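Local coordinates for putative phosphoglycolate phosphatase (Lactobacillus delbrueckii, PDB 2HI0), which probably hydrolyses the phosphate ester of 2-phosphoglycolate, as a member of the haloacid dehalogenase-like hydrolase superfamily, at residues A29-Q32 and R36-F39. Numbering follows the deposited sequence. Where two conformers were deposited one is given.
Sequences AFEQ and RHDF. With EDO (1,2-ethanediol), chain H.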
loop_
_atom_site.group_PDB
_atom_site.type_symbol
_atom_site.label_atom_id
_atom_site.label_comp_id
_atom_site.label_asym_id
_atom_site.label_seq_id
_atom_site.Cartn_x
_atom_site.Cartn_y
_atom_site.Cartn_z
ATOM N N ALA A 29 -6.540 12.239 -14.385
ATOM C CA ALA A 29 -5.181 12.511 -14.870
ATOM C C ALA A 29 -5.006 12.052 -16.319
ATOM O O ALA A 29 -4.407 12.719 -17.173
ATOM C CB ALA A 29 -4.157 11.794 -13.958
ATOM N N PHE A 30 -5.476 10.843 -16.597
ATOM C CA PHE A 30 -5.455 10.257 -17.935
ATOM C C PHE A 30 -6.254 11.113 -18.907
ATOM O O PHE A 30 -5.799 11.463 -19.978
ATOM C CB PHE A 30 -5.960 8.797 -17.937
ATOM C CG PHE A 30 -4.817 7.765 -17.818
ATOM C CD1 PHE A 30 -3.962 7.842 -16.752
ATOM C CD2 PHE A 30 -4.571 6.802 -18.799
ATOM C CE1 PHE A 30 -2.907 6.988 -16.580
ATOM C CE2 PHE A 30 -3.483 5.935 -18.650
ATOM C CZ PHE A 30 -2.656 6.042 -17.533
ATOM N N GLU A 31 -7.459 11.472 -18.510
ATOM C CA GLU A 31 -8.285 12.300 -19.392
ATOM C C GLU A 31 -7.600 13.654 -19.692
ATOM O O GLU A 31 -7.587 14.116 -20.850
ATOM C CB GLU A 31 -9.644 12.552 -18.726
ATOM C CG GLU A 31 -10.582 13.426 -19.551
ATOM C CD GLU A 31 -11.979 13.554 -18.973
ATOM O OE1 GLU A 31 -12.136 13.915 -17.782
ATOM O OE2 GLU A 31 -12.917 13.343 -19.782
ATOM N N GLN A 32 -7.064 14.291 -18.638
ATOM C CA GLN A 32 -6.368 15.556 -18.801
ATOM C C GLN A 32 -5.152 15.518 -19.737
ATOM O O GLN A 32 -4.739 16.535 -20.267
ATOM C CB GLN A 32 -5.923 16.159 -17.460
ATOM C CG GLN A 32 -7.062 16.665 -16.636
ATOM C CD GLN A 32 -7.736 17.855 -17.248
ATOM O OE1 GLN A 32 -7.061 18.831 -17.609
ATOM N NE2 GLN A 32 -9.071 17.809 -17.377
ATOM N N ARG A 36 -7.180 7.276 -22.689
ATOM C CA ARG A 36 -8.385 6.547 -22.273
ATOM C C ARG A 36 -8.561 6.779 -20.786
ATOM O O ARG A 36 -7.565 6.819 -20.056
ATOM C CB ARG A 36 -8.231 5.023 -22.569
ATOM C CG ARG A 36 -8.273 4.055 -21.366
ATOM C CD ARG A 36 -8.049 2.595 -21.775
ATOM N NE ARG A 36 -8.878 1.672 -20.989
ATOM C CZ ARG A 36 -8.811 0.339 -21.035
ATOM N NH1 ARG A 36 -7.933 -0.289 -21.793
ATOM N NH2 ARG A 36 -9.631 -0.382 -20.283
ATOM N N HIS A 37 -9.793 6.879 -20.311
ATOM C CA HIS A 37 -10.027 7.255 -18.917
ATOM C C HIS A 37 -11.276 6.611 -18.328
ATOM O O HIS A 37 -12.071 7.257 -17.619
ATOM C CB HIS A 37 -10.131 8.804 -18.827
ATOM C CG HIS A 37 -11.020 9.418 -19.857
ATOM N ND1 HIS A 37 -10.549 9.840 -21.082
ATOM C CD2 HIS A 37 -12.351 9.669 -19.855
ATOM C CE1 HIS A 37 -11.565 10.322 -21.787
ATOM N NE2 HIS A 37 -12.666 10.237 -21.062
ATOM N N ASP A 38 -11.404 5.326 -18.597
ATOM C CA ASP A 38 -12.518 4.523 -18.100
ATOM C C ASP A 38 -12.013 3.321 -17.300
ATOM O O ASP A 38 -12.599 2.253 -17.356
ATOM C CB ASP A 38 -13.347 4.040 -19.285
ATOM C CG ASP A 38 -12.507 3.187 -20.266
ATOM O OD1 ASP A 38 -11.272 3.034 -20.036
ATOM O OD2 ASP A 38 -13.083 2.670 -21.251
ATOM N N PHE A 39 -10.917 3.480 -16.560
ATOM C CA PHE A 39 -10.445 2.392 -15.684
ATOM C C PHE A 39 -11.455 2.120 -14.578
ATOM O O PHE A 39 -12.145 3.038 -14.112
ATOM C CB PHE A 39 -9.101 2.690 -15.040
ATOM C CG PHE A 39 -7.966 2.888 -16.023
ATOM C CD1 PHE A 39 -7.540 1.846 -16.836
ATOM C CD2 PHE A 39 -7.279 4.092 -16.076
ATOM C CE1 PHE A 39 -6.451 1.990 -17.697
ATOM C CE2 PHE A 39 -6.194 4.265 -16.926
ATOM C CZ PHE A 39 -5.779 3.188 -17.753
HETATM C C1 EDO H . -12.393 11.172 -16.176
HETATM O O1 EDO H . -13.073 12.373 -15.851
HETATM C C2 EDO H . -13.415 10.042 -16.090
HETATM O O2 EDO H . -14.440 10.123 -17.090
#
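R36 meets F30 through its backbone: R36 O comes in at the edge of the F30 ring, near its plane, with F30 CD2 3.2 Å away. This carbonyl oxygen is buried by the contact and finds no hydrogen-bond partner in the model; it lies against C-H groups of F30. The first bond of the R36 side chain points away from the helix, and R36 NE gives D38 OD1 a hydrogen bond of 2.9 Å, part of a salt bridge within 36-39. The bond uses the syn lone pair of the carboxylate oxygen and is moderately bent, at 151°, with D38 OD1 somewhat out of the guanidinium plane. H37 spreads its imidazole against E31. With E31 CG anti to the backbone N (chi1 179°) and the chain extended beyond it, E31 CG lies over the centre of the H37 ring, 3.9 Å from the centroid, a CH-pi contact. E31 OE2 stands over the same ring without bonding to H37 NE2; the imidazole is instead hydrogen-bonded through H37 ND1 to the backbone carbonyl of H35. E31 OE1 accepts a 2.6 Å hydrogen bond from O1 of an ethanediol, probably from the crystallisation liquor. F39 closes the contact edge-to-face: its CE2 edge points at the face of F30, centroids 5.0 Å apart and planes at 78°. An alanine at F30 would remove the face that the F39 edge meets and would probably open a gap between this loop and helix 52-63. The contact folds the loop between helices 19-32 and 41-47 back on the last turns of helix 19-32, where N27 OD1 is hydrogen-bonded to the backbone N of F39. F30 and F39 both pack on A59 of helix 52-63, and F30 also touches V93 of helix 87-103, within the helical part of the chain and apart from the parallel sheet.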